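Local atomic coordinates of mevalonate diphosphate decarboxylase (Legionella pneumophila, PDB entry 3LTO), a protein that probably catalyses the ATP-dependent decarboxylation of mevalonate diphosphate to isopentenyl diphosphate in isoprenoid synthesis. Residues A9-I14 with Y34-L39; A108-S113 with L145-S150. All coordinates share one frame; numbering follows the deposited sequence.

Contact 1: residues A9-I14 with Y34-L39; sequences ANIALI and YTLSNL
I11 and Y34 form an antiparallel hydrogen-bonded pair, gripped by two backbone bonds: I11 N gives to Y34 O, and Y34 N to I11 O at 2.8 Å. Their side chains lie on one face of the sheet with those of A9 and L36. From L36, CB lies 3.6 Å from A9 O, whose carbonyl also receives L36 N. CG comes next, near the methyl CG2 of I11. The tip CD1 then rests alongside I11, 4.1 Å from its CB. In I11, CG1 stands anti to the backbone N (chi1 -180°) and carries CD1 away from the neighbouring strand, leaving CG2 turned to Y34, 3.8 Å from Y34 CB. Beta-branched isoleucine thus gives CG2 to the neighbouring strand, and its side chain also touches D283 in a loop. This is an antiparallel ladder between strands 2-12 and 31-47 in the mixed sheet of the N-terminal domain, a GHMP-type, ribosomal S5-like fold. N10 and T35, the next pair along and a non-hydrogen-bonded one, put their side chains on the other face, and N10 CA approaches Y34 O at 3.2 Å in a CA-H...O contact. Their polar ends bond beyond the strands, N10 ND2 to S153 OG and T35 OG1 to Y155 O. A type I turn from L36 to L39 brings L39 O back to accept A9 N at 3.1 Å; the small CB of A9 meets L39 CB at 4.2 Å.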
loop_
_atom_site.group_PDB
_atom_site.type_symbol
_atom_site.label_atom_id
_atom_site.label_comp_id
_atom_site.label_asym_id
_atom_site.label_seq_id
_atom_site.Cartn_x
_atom_site.Cartn_y
_atom_site.Cartn_z
ATOM N N ALA A 9 -6.939 -2.029 21.912
ATOM C CA ALA A 9 -5.778 -2.859 21.650
ATOM C C ALA A 9 -6.252 -3.872 20.618
ATOM O O ALA A 9 -7.445 -3.959 20.327
ATOM C CB ALA A 9 -5.338 -3.568 22.911
ATOM N N ASN A 10 -5.330 -4.627 20.047
ATOM C CA ASN A 10 -5.724 -5.630 19.078
ATOM C C ASN A 10 -4.752 -6.781 19.209
ATOM O O ASN A 10 -3.611 -6.587 19.630
ATOM C CB ASN A 10 -5.727 -5.043 17.655
ATOM C CG ASN A 10 -4.336 -4.903 17.062
ATOM O OD1 ASN A 10 -3.678 -5.898 16.745
ATOM N ND2 ASN A 10 -3.882 -3.661 16.906
ATOM N N ILE A 11 -5.223 -7.981 18.878
ATOM C CA ILE A 11 -4.412 -9.192 18.966
ATOM C C ILE A 11 -4.310 -9.885 17.601
ATOM O O ILE A 11 -5.313 -10.271 16.997
ATOM C CB ILE A 11 -5.012 -10.176 19.989
ATOM C CG1 ILE A 11 -4.145 -11.432 20.076
ATOM C CG2 ILE A 11 -6.432 -10.542 19.588
ATOM C CD1 ILE A 11 -2.756 -11.184 20.614
ATOM N N ALA A 12 -3.080 -10.042 17.129
ATOM C CA ALA A 12 -2.817 -10.653 15.837
ATOM C C ALA A 12 -2.842 -12.181 15.804
ATOM O O ALA A 12 -2.241 -12.844 16.648
ATOM C CB ALA A 12 -1.472 -10.145 15.308
ATOM N N LEU A 13 -3.562 -12.724 14.824
ATOM C CA LEU A 13 -3.647 -14.169 14.604
ATOM C C LEU A 13 -2.481 -14.529 13.662
ATOM O O LEU A 13 -1.870 -15.597 13.787
ATOM C CB LEU A 13 -5.001 -14.535 13.979
ATOM C CG LEU A 13 -6.172 -14.750 14.952
ATOM C CD1 LEU A 13 -6.218 -13.628 15.962
ATOM C CD2 LEU A 13 -7.485 -14.839 14.193
ATOM N N ILE A 14 -2.196 -13.629 12.715
ATOM C CA ILE A 14 -1.069 -13.765 11.782
ATOM C C ILE A 14 -0.178 -12.582 12.197
ATOM O O ILE A 14 -0.630 -11.434 12.214
ATOM C CB ILE A 14 -1.508 -13.607 10.310
ATOM C CG1 ILE A 14 -2.526 -14.697 9.945
ATOM C CG2 ILE A 14 -0.289 -13.704 9.394
ATOM C CD1 ILE A 14 -1.962 -16.116 9.977
ATOM N N TYR A 34 -7.556 -9.233 15.786
ATOM C CA TYR A 34 -8.897 -9.043 16.313
ATOM C C TYR A 34 -8.835 -7.780 17.166
ATOM O O TYR A 34 -7.909 -7.615 17.958
ATOM C CB TYR A 34 -9.304 -10.220 17.194
ATOM C CG TYR A 34 -10.724 -10.109 17.711
ATOM C CD1 TYR A 34 -11.802 -10.059 16.829
ATOM C CD2 TYR A 34 -10.989 -10.030 19.077
ATOM C CE1 TYR A 34 -13.107 -9.927 17.293
ATOM C CE2 TYR A 34 -12.294 -9.896 19.550
ATOM C CZ TYR A 34 -13.345 -9.845 18.651
ATOM O OH TYR A 34 -14.637 -9.701 19.105
ATOM N N THR A 35 -9.806 -6.890 17.007
ATOM C CA THR A 35 -9.801 -5.661 17.785
ATOM C C THR A 35 -10.461 -5.902 19.144
ATOM O O THR A 35 -11.631 -6.252 19.222
ATOM C CB THR A 35 -10.516 -4.521 17.011
ATOM O OG1 THR A 35 -9.934 -4.396 15.704
ATOM C CG2 THR A 35 -10.348 -3.191 17.736
ATOM N N LEU A 36 -9.689 -5.736 20.212
ATOM C CA LEU A 36 -10.187 -5.944 21.568
ATOM C C LEU A 36 -10.786 -4.647 22.101
ATOM O O LEU A 36 -10.179 -3.943 22.911
ATOM C CB LEU A 36 -9.037 -6.416 22.462
ATOM C CG LEU A 36 -8.383 -7.727 22.006
ATOM C CD1 LEU A 36 -7.059 -7.938 22.720
ATOM C CD2 LEU A 36 -9.336 -8.883 22.278
ATOM N N SER A 37 -11.994 -4.348 21.646
ATOM C CA SER A 37 -12.694 -3.125 22.017
ATOM C C SER A 37 -12.851 -2.796 23.503
ATOM O O SER A 37 -13.117 -1.650 23.853
ATOM C CB SER A 37 -14.061 -3.106 21.334
ATOM O OG SER A 37 -13.893 -2.970 19.931
ATOM N N ASN A 38 -12.679 -3.776 24.379
ATOM C CA ASN A 38 -12.818 -3.517 25.807
ATOM C C ASN A 38 -11.519 -3.035 26.459
ATOM O O ASN A 38 -11.556 -2.351 27.473
ATOM C CB ASN A 38 -13.343 -4.770 26.509
ATOM C CG ASN A 38 -14.741 -5.149 26.042
ATOM O OD1 ASN A 38 -15.723 -4.481 26.370
ATOM N ND2 ASN A 38 -14.834 -6.218 25.254
ATOM N N LEU A 39 -10.377 -3.391 25.881
ATOM C CA LEU A 39 -9.093 -2.955 26.414
ATOM C C LEU A 39 -8.772 -1.654 25.692
ATOM O O LEU A 39 -8.614 -1.632 24.469
ATOM C CB LEU A 39 -8.013 -4.010 26.150
ATOM C CG LEU A 39 -8.241 -5.414 26.731
ATOM C CD1 LEU A 39 -7.060 -6.316 26.368
ATOM C CD2 LEU A 39 -8.404 -5.344 28.247
#

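Contact 2: residues A108-S113 with L145-S150; sequences ASSASS and LGSGSS. With SO4 (sulfate ion), chain D; SO4 (sulfate ion), chain C.
A111, in the first turn of helix 110-129, meets the loop at S149 and S150. Its methyl CB lies 3.9 Å from S149 CB, and its carbonyl O comes within 3.0 Å of S150 CB, a tight fit. The small side chains of alanine and serine suit this closeness, with the CA atoms of A111 and S150 4.0 Å apart. S147 of the same loop joins, its OG 3.9 Å from A111 CA. That hydroxyl, anti to its own backbone N (chi1 157°), reaches forward to accept the backbone N of S150, three residues on, in an ST motif. In return S150 OG bonds to a lone pair of S147 O at 2.7 Å and also reaches S143 OG. Farther out, two sulfates, probably from the crystallisation liquor, sit against the loop. G148 N points almost straight at O2 of one (2.8 Å, 169°), where the lack of a side chain leaves room for the anion. S149 OG bonds to O2 of the other at 2.8 Å. Behind the helix start, S112 OG is tied to S41 OG. A serine- and glycine-rich loop leading into a helix, facing a second serine loop with bound anions, is consistent with the phosphate-binding active site of GHMP-type decarboxylases.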
loop_
_atom_site.group_PDB
_atom_site.type_symbol
_atom_site.label_atom_id
_atom_site.label_comp_id
_atom_site.label_asym_id
_atom_site.label_seq_id
_atom_site.Cartn_x
_atom_site.Cartn_y
_atom_site.Cartn_z
ATOM N N ALA A 108 0.477 -5.792 26.266
ATOM C CA ALA A 108 1.126 -4.819 25.394
ATOM C C ALA A 108 0.221 -3.597 25.274
ATOM O O ALA A 108 -0.926 -3.714 24.853
ATOM C CB ALA A 108 1.374 -5.433 24.017
ATOM N N SER A 109 0.737 -2.431 25.649
ATOM C CA SER A 109 -0.041 -1.195 25.598
ATOM C C SER A 109 0.405 -0.299 24.458
ATOM O O SER A 109 -0.237 0.708 24.163
ATOM C CB SER A 109 0.120 -0.417 26.902
ATOM O OG SER A 109 1.418 0.152 26.978
ATOM N N SER A 110 1.511 -0.670 23.820
ATOM C CA SER A 110 2.074 0.116 22.731
ATOM C C SER A 110 1.085 0.409 21.601
ATOM O O SER A 110 0.814 1.566 21.286
ATOM C CB SER A 110 3.309 -0.601 22.173
ATOM O OG SER A 110 4.096 0.271 21.386
ATOM N N ALA A 111 0.550 -0.644 20.994
ATOM C CA ALA A 111 -0.392 -0.504 19.890
ATOM C C ALA A 111 -1.541 0.471 20.158
ATOM O O ALA A 111 -1.757 1.399 19.383
ATOM C CB ALA A 111 -0.953 -1.866 19.517
ATOM N N SER A 112 -2.285 0.256 21.239
ATOM C CA SER A 112 -3.406 1.135 21.554
ATOM C C SER A 112 -2.936 2.514 22.013
ATOM O O SER A 112 -3.608 3.513 21.765
ATOM C CB SER A 112 -4.319 0.499 22.613
ATOM O OG SER A 112 -3.601 0.143 23.781
ATOM N N SER A 113 -1.786 2.578 22.671
ATOM C CA SER A 113 -1.274 3.867 23.127
ATOM C C SER A 113 -0.993 4.793 21.950
ATOM O O SER A 113 -1.439 5.939 21.938
ATOM C CB SER A 113 0.008 3.685 23.936
ATOM O OG SER A 113 -0.254 2.982 25.137
ATOM N N LEU A 145 3.652 4.865 11.722
ATOM C CA LEU A 145 5.037 5.320 11.848
ATOM C C LEU A 145 5.637 5.304 13.247
ATOM O O LEU A 145 6.859 5.328 13.402
ATOM C CB LEU A 145 5.161 6.718 11.242
ATOM C CG LEU A 145 4.670 6.728 9.792
ATOM C CD1 LEU A 145 4.545 8.141 9.280
ATOM C CD2 LEU A 145 5.639 5.921 8.944
ATOM N N GLY A 146 4.787 5.280 14.264
ATOM C CA GLY A 146 5.282 5.229 15.627
ATOM C C GLY A 146 5.229 3.791 16.121
ATOM O O GLY A 146 6.084 3.347 16.878
ATOM N N SER A 147 4.207 3.061 15.681
ATOM C CA SER A 147 4.019 1.666 16.061
ATOM C C SER A 147 3.294 0.905 14.957
ATOM O O SER A 147 2.125 1.170 14.667
ATOM C CB SER A 147 3.210 1.571 17.351
ATOM O OG SER A 147 2.586 0.301 17.454
ATOM N N GLY A 148 3.995 -0.040 14.346
ATOM C CA GLY A 148 3.403 -0.820 13.280
ATOM C C GLY A 148 2.060 -1.412 13.653
ATOM O O GLY A 148 1.073 -1.236 12.936
ATOM N N SER A 149 2.026 -2.097 14.790
ATOM C CA SER A 149 0.815 -2.744 15.285
ATOM C C SER A 149 -0.372 -1.807 15.453
ATOM O O SER A 149 -1.519 -2.214 15.242
ATOM C CB SER A 149 1.093 -3.406 16.630
ATOM O OG SER A 149 2.243 -4.222 16.551
ATOM N N SER A 150 -0.103 -0.559 15.822
ATOM C CA SER A 150 -1.180 0.389 16.067
ATOM C C SER A 150 -2.105 0.710 14.895
ATOM O O SER A 150 -3.263 1.059 15.121
ATOM C CB SER A 150 -0.622 1.695 16.644
ATOM O OG SER A 150 0.004 2.471 15.647
HETATM S S SO4 D . 7.561 -1.145 13.905
HETATM O O1 SO4 D . 7.019 -1.042 12.543
HETATM O O2 SO4 D . 6.729 -0.372 14.840
HETATM O O3 SO4 D . 7.570 -2.558 14.319
HETATM O O4 SO4 D . 8.939 -0.625 13.927
HETATM S S SO4 C . 2.071 -8.177 15.729
HETATM O O1 SO4 C . 1.416 -8.691 14.514
HETATM O O2 SO4 C . 1.476 -6.878 16.057
HETATM O O3 SO4 C . 1.849 -9.131 16.826
HETATM O O4 SO4 C . 3.514 -8.003 15.529
#

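Overall arrangement
The two contacts follow one another along the chain, contact 1 closing before contact 2 opens, and their centres lie about 12 Å apart within the N-terminal domain. Contact 1 belongs to the mixed sheet, through strands 2-12 and 31-47; contact 2 joins the start of helix 110-129 to the loop after helix 136-144. They meet directly: N10 ND2 lies 3.2 Å from S149 O, a probable hydrogen bond, and A9 N packs against S112 CB at 3.7 Å. The sheet thus touches both the helix start and the sulfate-holding loop, and the N10 side chain comes about 5 Å from a sulfate, consistent with a phosphate pocket formed where these elements converge.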